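Local structure of beta-hexosaminidase Amuc_2018 (Akkermansia muciniphila, 6JEB) at residues Arg93-Asp98 with Tyr119-Leu124; Ile344-Glu349 with His396-Ala401; Cys351-Pro356 with Tyr415-Ala420. The protein hydrolyses terminal non-reducing N-acetylglucosamine and N-acetylgalactosamine residues from beta-linked glycans, including N-glycans and chitobiose, as a zinc-containing family 20 glycosidase. All blocks are in the same frame, centred on the assembly; numbering follows the deposited sequence.

Overall arrangement
All three contacts lie in the family 20 catalytic domain, a TIM barrel whose substrate pocket is formed at the C-terminal ends of its parallel strands and by the loops that follow. Contact 1 joins strands 92-97 and 123-127, the barrel's first two; contact 2 joins strand 342-345 to strand 392-399. Because 392-399 also borders 92-97, contacts 1 and 2 share the sheet, with centres about 10 Å apart. Contact 3, centred about 9 Å from contact 2 and 12 Å from contact 1, fastens the loop after strand 342-345 to helix 417-426. Contact 1 closes first along the chain; the segments of contacts 2 and 3 alternate, and Trp400 and Tyr352, one from each, meet at the acetamide.

Contact 1: residues Arg93-Asp98 with Tyr119-Leu124; sequences RGLMVD and YKFNRL
The guanidinium of Arg93 has the side-chain amide of Asn122 over one face, the two planes 35° apart, and the carbonyl oxygen of Lys120 at its edge. The ring of Phe121 takes Leu95 CG over one face in a CH-pi contact, 3.8 Å from CG to the ring centroid, while Arg93 O lies at its edge. Both groups lie at the start of a parallel strand pair in a beta-alpha-beta unit of the TIM barrel: strand 92-97, helix 106-118 and strand 123-127. Lys120, with positive phi, is the C-prime residue of the Schellman motif that ends this helix. Lys120 O is gripped side-on by Arg93, at 3.1 Å from NE and 2.8 Å from NH2. A bend at chi3 (-49°) turns NE out of the extended line of the Arg93 chain.

Asn122 CG sits between its backbone N and carbonyl carbon (chi1 63°), and Asn122 OD1 accepts from Arg93 N at 3.0 Å; ND2 bonds to Pro91 O. Asn122 N returns a bond to Arg93 O, which also receives a weak one from Arg123 N. Further along, Gly94 pairs with Arg123 and Leu95 with Leu124. Leu95 N donates to Arg123 O at 3.1 Å, and on the side of the sheet facing helix 106-118, Val97 CG2 approaches Leu124 CD1 to 4.2 Å.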
ATOM      1  N   ARG A  93       4.056   5.375  -5.287  1.00 11.28           N
ATOM      2  CA  ARG A  93       4.925   4.293  -4.815  1.00 11.15           C
ATOM      3  C   ARG A  93       4.450   3.940  -3.410  1.00 11.32           C
ATOM      4  O   ARG A  93       4.734   4.669  -2.455  1.00 11.63           O
ATOM      5  CB  ARG A  93       6.391   4.722  -4.857  1.00 12.09           C
ATOM      6  CG  ARG A  93       6.832   5.191  -6.255  1.00 12.89           C
ATOM      7  CD  ARG A  93       8.271   5.735  -6.289  1.00 12.26           C
ATOM      8  NE  ARG A  93       8.508   6.701  -5.223  1.00 11.58           N
ATOM      9  CZ  ARG A  93       8.096   7.966  -5.236  1.00 12.63           C
ATOM     10  NH1 ARG A  93       7.443   8.462  -6.288  1.00 13.31           N
ATOM     11  NH2 ARG A  93       8.338   8.742  -4.186  1.00 13.31           N
ATOM     12  N   GLY A  94       3.708   2.845  -3.285  1.00 11.48           N
ATOM     13  CA  GLY A  94       2.943   2.590  -2.084  1.00 11.36           C
ATOM     14  C   GLY A  94       3.190   1.243  -1.436  1.00 11.68           C
ATOM     15  O   GLY A  94       3.595   0.271  -2.078  1.00 11.95           O
ATOM     16  N   LEU A  95       2.936   1.207  -0.130  1.00 11.55           N
ATOM     17  CA  LEU A  95       2.758  -0.026   0.623  1.00 11.28           C
ATOM     18  C   LEU A  95       1.386   0.017   1.278  1.00 11.55           C
ATOM     19  O   LEU A  95       0.890   1.091   1.641  1.00 12.09           O
ATOM     20  CB  LEU A  95       3.817  -0.182   1.735  1.00 11.68           C
ATOM     21  CG  LEU A  95       5.271  -0.319   1.282  1.00 10.71           C
ATOM     22  CD1 LEU A  95       6.200  -0.369   2.483  1.00 12.86           C
ATOM     23  CD2 LEU A  95       5.462  -1.539   0.380  1.00 13.22           C
ATOM     24  N   MET A  96       0.764  -1.151   1.412  1.00 11.56           N
ATOM     25  CA  MET A  96      -0.500  -1.274   2.127  1.00 11.11           C
ATOM     26  C   MET A  96      -0.283  -2.130   3.363  1.00 12.41           C
ATOM     27  O   MET A  96       0.299  -3.217   3.276  1.00 12.71           O
ATOM     28  CB  MET A  96      -1.584  -1.918   1.260  1.00 11.83           C
ATOM     29  CG  MET A  96      -2.951  -1.991   1.956  1.00 11.85           C
ATOM     30  SD  MET A  96      -3.945  -3.367   1.364  1.00 12.85           S
ATOM     31  CE  MET A  96      -3.201  -4.688   2.336  1.00 13.77           C
ATOM     32  N   VAL A  97      -0.748  -1.641   4.508  1.00 11.52           N
ATOM     33  CA  VAL A  97      -0.800  -2.442   5.725  1.00 12.21           C
ATOM     34  C   VAL A  97      -2.237  -2.877   5.966  1.00 10.71           C
ATOM     35  O   VAL A  97      -3.193  -2.277   5.458  1.00 11.50           O
ATOM     36  CB  VAL A  97      -0.205  -1.719   6.958  1.00 11.77           C
ATOM     37  CG1 VAL A  97       1.293  -1.529   6.784  1.00 14.35           C
ATOM     38  CG2 VAL A  97      -0.919  -0.386   7.216  1.00 12.96           C
ATOM     39  N   ASP A  98      -2.387  -3.939   6.758  1.00 11.00           N
ATOM     40  CA  ASP A  98      -3.659  -4.638   6.937  1.00 11.08           C
ATOM     41  C   ASP A  98      -3.977  -4.751   8.424  1.00 11.41           C
ATOM     42  O   ASP A  98      -3.986  -5.848   8.998  1.00 12.16           O
ATOM     43  CB  ASP A  98      -3.577  -6.013   6.271  1.00 11.68           C
ATOM     44  CG  ASP A  98      -4.881  -6.795   6.325  1.00 12.00           C
ATOM     45  OD1 ASP A  98      -5.933  -6.253   6.747  1.00 12.34           O
ATOM     46  OD2 ASP A  98      -4.836  -7.976   5.918  1.00 12.01           O
ATOM     47  N   TYR A 119      13.182   4.403   1.950  1.00 12.77           N
ATOM     48  CA  TYR A 119      13.229   3.923   0.572  1.00 12.02           C
ATOM     49  C   TYR A 119      12.365   4.751  -0.386  1.00 11.71           C
ATOM     50  O   TYR A 119      12.097   4.307  -1.510  1.00 11.94           O
ATOM     51  CB  TYR A 119      12.867   2.431   0.526  1.00 12.50           C
ATOM     52  CG  TYR A 119      13.933   1.622   1.223  1.00 12.18           C
ATOM     53  CD1 TYR A 119      15.169   1.424   0.618  1.00 12.94           C
ATOM     54  CD2 TYR A 119      13.730   1.094   2.501  1.00 12.72           C
ATOM     55  CE1 TYR A 119      16.170   0.722   1.246  1.00 13.45           C
ATOM     56  CE2 TYR A 119      14.739   0.385   3.145  1.00 12.92           C
ATOM     57  CZ  TYR A 119      15.958   0.204   2.510  1.00 14.50           C
ATOM     58  OH  TYR A 119      16.971  -0.478   3.139  1.00 15.56           O
ATOM     59  N   LYS A 120      11.940   5.948   0.030  1.00 11.64           N
ATOM     60  CA  LYS A 120      11.217   6.902  -0.814  1.00 11.18           C
ATOM     61  C   LYS A 120       9.820   6.434  -1.221  1.00 11.57           C
ATOM     62  O   LYS A 120       9.281   6.904  -2.230  1.00 12.26           O
ATOM     63  CB  LYS A 120      12.025   7.359  -2.040  1.00 11.66           C
ATOM     64  CG  LYS A 120      13.346   8.023  -1.703  1.00 12.55           C
ATOM     65  CD  LYS A 120      13.993   8.588  -2.962  1.00 12.60           C
ATOM     66  CE  LYS A 120      15.335   9.265  -2.684  1.00 13.29           C
ATOM     67  NZ  LYS A 120      16.432   8.272  -2.472  1.00 12.84           N
ATOM     68  N   PHE A 121       9.187   5.539  -0.459  1.00 11.48           N
ATOM     69  CA  PHE A 121       7.759   5.334  -0.658  1.00 10.70           C
ATOM     70  C   PHE A 121       7.026   6.624  -0.313  1.00 10.89           C
ATOM     71  O   PHE A 121       7.443   7.371   0.573  1.00 12.00           O
ATOM     72  CB  PHE A 121       7.244   4.207   0.242  1.00 11.53           C
ATOM     73  CG  PHE A 121       7.576   2.828  -0.264  1.00 11.28           C
ATOM     74  CD1 PHE A 121       6.762   2.214  -1.204  1.00 12.06           C
ATOM     75  CD2 PHE A 121       8.701   2.152   0.194  1.00 12.35           C
ATOM     76  CE1 PHE A 121       7.057   0.948  -1.686  1.00 12.38           C
ATOM     77  CE2 PHE A 121       9.010   0.886  -0.289  1.00 12.59           C
ATOM     78  CZ  PHE A 121       8.182   0.284  -1.230  1.00 11.81           C
ATOM     79  N   ASN A 122       5.921   6.896  -1.017  1.00 10.79           N
ATOM     80  CA  ASN A 122       5.167   8.115  -0.749  1.00 11.05           C
ATOM     81  C   ASN A 122       3.679   7.873  -0.524  1.00 10.51           C
ATOM     82  O   ASN A 122       2.927   8.846  -0.380  1.00 12.51           O
ATOM     83  CB  ASN A 122       5.393   9.182  -1.835  1.00 11.74           C
ATOM     84  CG  ASN A 122       4.901   8.746  -3.200  1.00 12.71           C
ATOM     85  OD1 ASN A 122       4.486   7.605  -3.384  1.00 13.75           O
ATOM     86  ND2 ASN A 122       4.950   9.655  -4.165  1.00 14.16           N
ATOM     87  N   ARG A 123       3.241   6.617  -0.453  1.00 11.75           N
ATOM     88  CA  ARG A 123       1.835   6.304  -0.213  1.00 11.67           C
ATOM     89  C   ARG A 123       1.738   5.190   0.813  1.00 11.48           C
ATOM     90  O   ARG A 123       2.368   4.139   0.648  1.00 12.20           O
ATOM     91  CB  ARG A 123       1.133   5.860  -1.502  1.00 11.94           C
ATOM     92  CG  ARG A 123       1.158   6.899  -2.629  1.00 13.51           C
ATOM     93  CD  ARG A 123       0.250   8.087  -2.322  1.00 15.30           C
ATOM     94  NE  ARG A 123       0.208   9.046  -3.426  1.00 17.49           N
ATOM     95  CZ  ARG A 123       1.031  10.085  -3.554  1.00 17.53           C
ATOM     96  NH1 ARG A 123       1.969  10.315  -2.644  1.00 17.54           N
ATOM     97  NH2 ARG A 123       0.911  10.901  -4.593  1.00 20.80           N
ATOM     98  N   LEU A 124       0.956   5.418   1.868  1.00 11.52           N
ATOM     99  CA  LEU A 124       0.648   4.400   2.871  1.00 11.80           C
ATOM    100  C   LEU A 124      -0.852   4.168   2.826  1.00 10.71           C
ATOM    101  O   LEU A 124      -1.636   5.078   3.123  1.00 12.55           O
ATOM    102  CB  LEU A 124       1.078   4.816   4.278  1.00 11.65           C
ATOM    103  CG  LEU A 124       0.677   3.817   5.372  1.00 11.27           C
ATOM    104  CD1 LEU A 124       1.418   2.492   5.208  1.00 12.35           C
ATOM    105  CD2 LEU A 124       0.916   4.389   6.766  1.00 13.14           C
TER
HETATM  106  O   HOH W   1      10.454   4.521  -4.098  1.00 13.52           O

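Contact 2: residues Ile344-Glu349 with His396-Ala401; sequences IMASSE and HAPVWA. With ACM (acetamide), chain C.
His396 meets Ile344 through its CB, which lies 3.5 Å from Ile344 CG2, the methyl branch that stands anti to its own backbone N. Beyond CB, His396 CG is anti to the backbone N (chi1 -162°), and the imidazole, which Ile344 CG2 approaches obliquely, is tied at both nitrogens beyond the two segments. ND1 is hydrogen-bonded to Trp92 NE1 and NE2 to His125 ND1, so each ring nitrogen of the buried imidazole has a partner, which would hold its rotation. Tyr322 meets the same ring edge-to-face.

The only hydrogen bond between the two segments is of the backbone, from His396 N to Met345 O at 3.0 Å, with an N-H...O angle of 130° that makes it rather bent. It belongs to the parallel pairing of strands 342-345 and 392-399, neighbours in the TIM barrel. Past this bond the chain leaves strand 342-345. Ala346 still points toward the other strand: its CA makes a CA-H...O contact with His396 O, and Ala346 CB also lies 3.3 Å from that oxygen. Ala346 CB is more loosely placed against Pro398 CD, at 4.5 Å.

The chain then continues into the pocket, where Trp400 and Ala401 belong to the substrate-binding site. Pro398 CB lies over one face of the Trp400 indole, 3.3 Å above the plane and offset toward the rim. On the six-membered ring, Trp400 CZ2 comes within 3.6 Å of the acetamide O. Trp400 CH2 lies 4.1 Å from the acetamide C2, its methyl carbon.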
ATOM      1  N   ILE A 344      -2.849   1.375 -11.034  1.00 13.84           N
ATOM      2  CA  ILE A 344      -1.725   1.169 -10.130  1.00 13.67           C
ATOM      3  C   ILE A 344      -1.402  -0.318 -10.177  1.00 13.19           C
ATOM      4  O   ILE A 344      -2.306  -1.155 -10.085  1.00 14.87           O
ATOM      5  CB  ILE A 344      -2.048   1.642  -8.700  1.00 14.21           C
ATOM      6  CG1 ILE A 344      -2.203   3.169  -8.674  1.00 15.20           C
ATOM      7  CG2 ILE A 344      -0.953   1.215  -7.729  1.00 14.92           C
ATOM      8  CD1 ILE A 344      -2.827   3.707  -7.392  1.00 15.58           C
ATOM      9  N   MET A 345      -0.127  -0.651 -10.349  1.00 14.41           N
ATOM     10  CA  MET A 345       0.295  -2.039 -10.496  0.75 15.05           C
ATOM     11  C   MET A 345       0.558  -2.644  -9.119  1.00 14.55           C
ATOM     12  O   MET A 345       1.470  -2.211  -8.410  1.00 14.52           O
ATOM     13  CB  MET A 345       1.551  -2.102 -11.367  0.75 15.84           C
ATOM     14  CG  MET A 345       2.080  -3.504 -11.616  0.75 17.48           C
ATOM     15  SD  MET A 345       0.828  -4.625 -12.280  0.75 19.51           S
ATOM     16  CE  MET A 345       0.424  -3.851 -13.848  0.75 20.05           C
ATOM     17  N   ALA A 346      -0.238  -3.654  -8.751  1.00 14.14           N
ATOM     18  CA  ALA A 346      -0.081  -4.382  -7.495  1.00 14.12           C
ATOM     19  C   ALA A 346      -0.089  -5.887  -7.742  1.00 14.69           C
ATOM     20  O   ALA A 346      -0.522  -6.658  -6.883  1.00 16.31           O
ATOM     21  CB  ALA A 346      -1.164  -3.986  -6.490  1.00 15.08           C
ATOM     22  N   SER A 347       0.395  -6.313  -8.911  1.00 15.39           N
ATOM     23  CA  SER A 347       0.304  -7.708  -9.327  1.00 16.35           C
ATOM     24  C   SER A 347       0.773  -8.650  -8.229  1.00 14.86           C
ATOM     25  O   SER A 347       1.894  -8.530  -7.725  1.00 16.20           O
ATOM     26  CB  SER A 347       1.168  -7.936 -10.559  1.00 20.53           C
ATOM     27  OG  SER A 347       1.384  -9.329 -10.722  1.00 24.23           O
ATOM     28  N   SER A 348      -0.086  -9.612  -7.884  1.00 15.62           N
ATOM     29  CA  SER A 348       0.231 -10.537  -6.805  1.00 16.19           C
ATOM     30  C   SER A 348       1.409 -11.441  -7.139  1.00 17.47           C
ATOM     31  O   SER A 348       1.969 -12.064  -6.234  1.00 18.53           O
ATOM     32  CB  SER A 348      -1.001 -11.362  -6.439  1.00 17.44           C
ATOM     33  OG  SER A 348      -1.408 -12.181  -7.520  1.00 19.67           O
ATOM     34  N   GLU A 349       1.802 -11.522  -8.412  1.00 17.95           N
ATOM     35  CA  GLU A 349       2.983 -12.289  -8.799  0.50 18.07           C
ATOM     36  C   GLU A 349       4.271 -11.652  -8.290  1.00 16.77           C
ATOM     37  O   GLU A 349       5.284 -12.349  -8.153  1.00 18.76           O
ATOM     38  CB  GLU A 349       3.026 -12.430 -10.328  0.50 19.98           C
ATOM     39  CG  GLU A 349       4.144 -13.311 -10.887  0.50 22.54           C
ATOM     40  CD  GLU A 349       3.990 -13.597 -12.378  0.50 25.63           C
ATOM     41  OE1 GLU A 349       2.837 -13.628 -12.856  0.50 28.55           O
ATOM     42  OE2 GLU A 349       5.014 -13.796 -13.074  0.50 25.08           O
ATOM     43  N   HIS A 396       2.526  -0.694  -6.067  1.00 12.54           N
ATOM     44  CA  HIS A 396       1.892  -0.760  -4.754  1.00 12.32           C
ATOM     45  C   HIS A 396       2.005  -2.188  -4.245  1.00 12.68           C
ATOM     46  O   HIS A 396       1.588  -3.122  -4.936  1.00 14.51           O
ATOM     47  CB  HIS A 396       0.419  -0.377  -4.924  1.00 13.31           C
ATOM     48  CG  HIS A 396      -0.289   0.008  -3.661  1.00 13.79           C
ATOM     49  ND1 HIS A 396      -0.174   1.262  -3.096  1.00 13.56           N
ATOM     50  CD2 HIS A 396      -1.179  -0.671  -2.895  1.00 13.55           C
ATOM     51  CE1 HIS A 396      -0.947   1.332  -2.026  1.00 13.39           C
ATOM     52  NE2 HIS A 396      -1.568   0.171  -1.880  1.00 13.18           N
ATOM     53  N   ALA A 397       2.552  -2.365  -3.047  1.00 11.99           N
ATOM     54  CA  ALA A 397       2.758  -3.705  -2.495  1.00 11.47           C
ATOM     55  C   ALA A 397       1.959  -3.898  -1.215  1.00 12.52           C
ATOM     56  O   ALA A 397       2.293  -3.286  -0.182  1.00 12.68           O
ATOM     57  CB  ALA A 397       4.243  -3.949  -2.226  1.00 12.81           C
ATOM     58  N   PRO A 398       0.919  -4.727  -1.223  1.00 11.77           N
ATOM     59  CA  PRO A 398       0.184  -5.013   0.018  1.00 13.13           C
ATOM     60  C   PRO A 398       0.898  -6.044   0.877  1.00 13.03           C
ATOM     61  O   PRO A 398       1.416  -7.053   0.382  1.00 14.51           O
ATOM     62  CB  PRO A 398      -1.153  -5.587  -0.481  1.00 14.29           C
ATOM     63  CG  PRO A 398      -1.182  -5.335  -1.972  1.00 19.61           C
ATOM     64  CD  PRO A 398       0.238  -5.259  -2.415  1.00 13.96           C
ATOM     65  N   VAL A 399       0.890  -5.798   2.189  1.00 12.44           N
ATOM     66  CA  VAL A 399       1.391  -6.781   3.143  1.00 13.72           C
ATOM     67  C   VAL A 399       0.200  -7.339   3.917  1.00 12.92           C
ATOM     68  O   VAL A 399      -0.022  -7.000   5.088  1.00 13.71           O
ATOM     69  CB  VAL A 399       2.486  -6.210   4.065  1.00 14.06           C
ATOM     70  CG1 VAL A 399       3.296  -7.353   4.678  1.00 17.44           C
ATOM     71  CG2 VAL A 399       3.418  -5.257   3.302  1.00 15.27           C
ATOM     72  N   TRP A 400      -0.580  -8.193   3.257  1.00 13.01           N
ATOM     73  CA  TRP A 400      -1.789  -8.735   3.866  1.00 12.73           C
ATOM     74  C   TRP A 400      -1.435  -9.487   5.140  1.00 13.27           C
ATOM     75  O   TRP A 400      -0.409 -10.169   5.214  1.00 13.99           O
ATOM     76  CB  TRP A 400      -2.468  -9.689   2.888  1.00 12.81           C
ATOM     77  CG  TRP A 400      -2.890  -9.031   1.605  1.00 13.35           C
ATOM     78  CD1 TRP A 400      -2.294  -9.153   0.376  1.00 14.02           C
ATOM     79  CD2 TRP A 400      -4.015  -8.166   1.426  1.00 12.88           C
ATOM     80  NE1 TRP A 400      -2.983  -8.408  -0.556  1.00 13.31           N
ATOM     81  CE2 TRP A 400      -4.050  -7.801   0.060  1.00 12.36           C
ATOM     82  CE3 TRP A 400      -5.008  -7.676   2.289  1.00 12.45           C
ATOM     83  CZ2 TRP A 400      -5.020  -6.949  -0.459  1.00 13.28           C
ATOM     84  CZ3 TRP A 400      -5.982  -6.836   1.770  1.00 13.76           C
ATOM     85  CH2 TRP A 400      -5.984  -6.486   0.405  1.00 14.08           C
ATOM     86  N   ALA A 401      -2.296  -9.369   6.153  1.00 12.24           N
ATOM     87  CA  ALA A 401      -1.905  -9.768   7.499  1.00 12.02           C
ATOM     88  C   ALA A 401      -2.788 -10.851   8.108  1.00 13.51           C
ATOM     89  O   ALA A 401      -2.792 -11.001   9.332  1.00 14.40           O
ATOM     90  CB  ALA A 401      -1.789  -8.555   8.425  1.00 12.19           C
TER
HETATM   91  C1  ACM C 502      -7.186  -8.792  -2.773  1.00 15.50           C
HETATM   92  O   ACM C 502      -6.178  -9.418  -2.849  1.00 17.41           O
HETATM   93  N   ACM C 502      -8.314  -9.396  -2.139  1.00 12.42           N
HETATM   94  C2  ACM C 502      -7.345  -7.385  -3.321  1.00 14.59           C

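Contact 3: residues Cys351-Pro356 with Tyr415-Ala420; sequences CYLDFP and YPRACA. With ACM (acetamide), chain C.
Leu353 lies against Arg417, which reaches back from helix 417-426 to the loop at 351-356. Just before it, Tyr352 points its CB away from the helix and sends its hydroxyl to the ligand: Tyr352 OH donates to the acetamide O at 2.7 Å, with that oxygen in the plane of the phenol ring. Tyr352 CB stands over the centre of the Phe355 ring. Leu353, by contrast, points toward the helix. Leu353 CD2 packs 3.8 Å from Arg417 CB and lies over one face of the guanidinium, offset toward the rim, as the two side chains slide past each other in opposite directions. Leu353 CD1 is 4.4 Å from Ala418 CB, a looser contact.

From Tyr352 to Phe355 the chain makes a type I beta turn, closed by Phe355 N bonding to Tyr352 O at 3.3 Å. The turn belongs to a loop of the TIM barrel that follows strand 342-345, and Tyr352, Leu353 and Asp354 within it bind substrate.

Phe355 O accepts two bonds from Arg417, end-on from NH1 and NH2, both at 2.9 Å. The Arg417 chain bends at chi3 (-60°), which sets the position of NE. NH2 approaches with a C=O...N angle of 175°, nearly along the C=O axis, whereas NH1 stands above the carbonyl plane. Beyond these segments NH1 also bonds to Thr370 O and NH2 to Arg413 O.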
ATOM      1  N   CYS A 351       4.062  -8.417  -6.017  1.00 15.33           N
ATOM      2  CA  CYS A 351       3.829  -7.343  -5.059  1.00 14.43           C
ATOM      3  C   CYS A 351       3.112  -7.779  -3.800  1.00 14.15           C
ATOM      4  O   CYS A 351       2.966  -6.959  -2.882  1.00 13.27           O
ATOM      5  CB  CYS A 351       2.990  -6.225  -5.696  1.00 14.96           C
ATOM      6  SG  CYS A 351       3.722  -5.495  -7.163  1.00 16.98           S
ATOM      7  N   TYR A 352       2.642  -9.022  -3.735  1.00 14.47           N
ATOM      8  CA  TYR A 352       1.905  -9.508  -2.572  1.00 13.73           C
ATOM      9  C   TYR A 352       2.931 -10.011  -1.564  1.00 13.27           C
ATOM     10  O   TYR A 352       3.412 -11.144  -1.654  1.00 14.33           O
ATOM     11  CB  TYR A 352       0.880 -10.561  -2.994  1.00 14.26           C
ATOM     12  CG  TYR A 352      -0.466  -9.944  -3.308  1.00 14.26           C
ATOM     13  CD1 TYR A 352      -0.551  -8.702  -3.944  1.00 14.29           C
ATOM     14  CD2 TYR A 352      -1.655 -10.589  -2.966  1.00 15.09           C
ATOM     15  CE1 TYR A 352      -1.779  -8.117  -4.224  1.00 14.77           C
ATOM     16  CE2 TYR A 352      -2.887 -10.014  -3.244  1.00 14.54           C
ATOM     17  CZ  TYR A 352      -2.941  -8.773  -3.865  1.00 14.04           C
ATOM     18  OH  TYR A 352      -4.160  -8.188  -4.116  1.00 15.05           O
ATOM     19  N   LEU A 353       3.276  -9.157  -0.599  1.00 12.55           N
ATOM     20  CA  LEU A 353       4.373  -9.466   0.308  1.00 13.72           C
ATOM     21  C   LEU A 353       3.944 -10.337   1.480  1.00 13.98           C
ATOM     22  O   LEU A 353       4.784 -10.669   2.327  1.00 14.89           O
ATOM     23  CB  LEU A 353       5.074  -8.184   0.770  1.00 13.90           C
ATOM     24  CG  LEU A 353       5.569  -7.317  -0.397  1.00 14.46           C
ATOM     25  CD1 LEU A 353       6.391  -6.132   0.099  1.00 16.77           C
ATOM     26  CD2 LEU A 353       6.361  -8.147  -1.435  1.00 16.56           C
ATOM     27  N   ASP A 354       2.668 -10.726   1.544  1.00 13.60           N
ATOM     28  CA  ASP A 354       2.285 -11.777   2.475  1.00 13.78           C
ATOM     29  C   ASP A 354       2.806 -13.144   2.038  1.00 14.46           C
ATOM     30  O   ASP A 354       2.910 -14.045   2.876  1.00 15.36           O
ATOM     31  CB  ASP A 354       0.761 -11.793   2.685  1.00 14.84           C
ATOM     32  CG  ASP A 354      -0.029 -11.885   1.379  1.00 15.85           C
ATOM     33  OD1 ASP A 354       0.366 -11.253   0.374  1.00 16.20           O
ATOM     34  OD2 ASP A 354      -1.075 -12.578   1.365  1.00 17.35           O
ATOM     35  N   PHE A 355       3.152 -13.311   0.761  1.00 14.40           N
ATOM     36  CA  PHE A 355       3.621 -14.606   0.283  1.00 14.08           C
ATOM     37  C   PHE A 355       5.029 -14.866   0.824  1.00 14.56           C
ATOM     38  O   PHE A 355       5.790 -13.924   1.060  1.00 15.07           O
ATOM     39  CB  PHE A 355       3.660 -14.634  -1.250  1.00 14.73           C
ATOM     40  CG  PHE A 355       2.299 -14.516  -1.928  1.00 17.42           C
ATOM     41  CD1 PHE A 355       1.118 -14.451  -1.197  1.00 17.72           C
ATOM     42  CD2 PHE A 355       2.222 -14.463  -3.312  1.00 19.54           C
ATOM     43  CE1 PHE A 355      -0.123 -14.343  -1.839  1.00 17.37           C
ATOM     44  CE2 PHE A 355       0.993 -14.354  -3.962  1.00 20.23           C
ATOM     45  CZ  PHE A 355      -0.181 -14.295  -3.222  1.00 18.33           C
ATOM     46  N   PRO A 356       5.397 -16.132   1.045  1.00 15.32           N
ATOM     47  CA  PRO A 356       6.738 -16.421   1.574  1.00 16.75           C
ATOM     48  C   PRO A 356       7.820 -16.002   0.587  1.00 16.60           C
ATOM     49  O   PRO A 356       7.645 -16.087  -0.630  1.00 17.26           O
ATOM     50  CB  PRO A 356       6.722 -17.942   1.778  1.00 16.53           C
ATOM     51  CG  PRO A 356       5.681 -18.444   0.809  1.00 16.17           C
ATOM     52  CD  PRO A 356       4.621 -17.362   0.790  1.00 15.52           C
ATOM     53  N   TYR A 415      10.167  -6.708   4.233  1.00 13.23           N
ATOM     54  CA  TYR A 415      11.545  -6.416   3.853  1.00 13.71           C
ATOM     55  C   TYR A 415      12.348  -7.703   3.710  1.00 13.32           C
ATOM     56  O   TYR A 415      12.120  -8.665   4.452  1.00 14.97           O
ATOM     57  CB  TYR A 415      12.221  -5.499   4.888  1.00 14.09           C
ATOM     58  CG  TYR A 415      11.649  -4.103   4.818  1.00 13.24           C
ATOM     59  CD1 TYR A 415      12.178  -3.163   3.939  1.00 14.21           C
ATOM     60  CD2 TYR A 415      10.529  -3.752   5.567  1.00 13.06           C
ATOM     61  CE1 TYR A 415      11.629  -1.908   3.824  1.00 14.58           C
ATOM     62  CE2 TYR A 415       9.969  -2.487   5.467  1.00 13.28           C
ATOM     63  CZ  TYR A 415      10.520  -1.574   4.585  1.00 13.12           C
ATOM     64  OH  TYR A 415       9.978  -0.323   4.462  1.00 14.49           O
ATOM     65  N   PRO A 416      13.314  -7.756   2.775  1.00 14.10           N
ATOM     66  CA  PRO A 416      13.761  -6.674   1.888  1.00 14.47           C
ATOM     67  C   PRO A 416      12.980  -6.517   0.581  1.00 13.90           C
ATOM     68  O   PRO A 416      13.387  -5.695  -0.234  1.00 13.82           O
ATOM     69  CB  PRO A 416      15.197  -7.088   1.551  1.00 14.02           C
ATOM     70  CG  PRO A 416      15.128  -8.575   1.539  1.00 14.82           C
ATOM     71  CD  PRO A 416      14.224  -8.914   2.709  1.00 14.50           C
ATOM     72  N   ARG A 417      11.900  -7.272   0.356  1.00 13.26           N
ATOM     73  CA  ARG A 417      11.193  -7.122  -0.917  1.00 12.95           C
ATOM     74  C   ARG A 417      10.673  -5.705  -1.130  1.00 13.13           C
ATOM     75  O   ARG A 417      10.657  -5.225  -2.268  1.00 14.19           O
ATOM     76  CB  ARG A 417      10.105  -8.179  -1.086  1.00 13.92           C
ATOM     77  CG  ARG A 417      10.696  -9.558  -1.394  1.00 14.70           C
ATOM     78  CD  ARG A 417       9.637 -10.651  -1.390  1.00 14.83           C
ATOM     79  NE  ARG A 417       8.987 -10.746  -0.086  1.00 14.34           N
ATOM     80  CZ  ARG A 417       8.007 -11.598   0.202  1.00 13.72           C
ATOM     81  NH1 ARG A 417       7.581 -12.462  -0.712  1.00 13.85           N
ATOM     82  NH2 ARG A 417       7.468 -11.597   1.415  1.00 13.76           N
ATOM     83  N   ALA A 418      10.287  -5.003  -0.058  1.00 12.60           N
ATOM     84  CA  ALA A 418       9.855  -3.615  -0.219  1.00 12.60           C
ATOM     85  C   ALA A 418      10.958  -2.743  -0.815  1.00 13.13           C
ATOM     86  O   ALA A 418      10.657  -1.763  -1.501  1.00 14.07           O
ATOM     87  CB  ALA A 418       9.374  -3.031   1.114  1.00 13.43           C
ATOM     88  N   CYS A 419      12.230  -3.077  -0.562  1.00 13.36           N
ATOM     89  CA  CYS A 419      13.337  -2.349  -1.186  1.00 13.36           C
ATOM     90  C   CYS A 419      13.313  -2.517  -2.699  1.00 13.55           C
ATOM     91  O   CYS A 419      13.586  -1.565  -3.445  1.00 13.64           O
ATOM     92  CB  CYS A 419      14.679  -2.852  -0.646  1.00 14.68           C
ATOM     93  SG  CYS A 419      14.814  -2.848   1.155  1.00 15.84           S
ATOM     94  N   ALA A 420      13.006  -3.730  -3.167  1.00 13.27           N
ATOM     95  CA  ALA A 420      12.916  -3.980  -4.602  1.00 13.04           C
ATOM     96  C   ALA A 420      11.716  -3.265  -5.203  1.00 13.64           C
ATOM     97  O   ALA A 420      11.817  -2.675  -6.286  1.00 14.23           O
ATOM     98  CB  ALA A 420      12.847  -5.486  -4.870  1.00 14.05           C
TER
HETATM   99  C1  ACM C 502      -7.186  -8.792  -2.773  1.00 15.50           C
HETATM  100  O   ACM C 502      -6.178  -9.418  -2.849  1.00 17.41           O
HETATM  101  N   ACM C 502      -8.314  -9.396  -2.139  1.00 12.42           N
HETATM  102  C2  ACM C 502      -7.345  -7.385  -3.321  1.00 14.59           C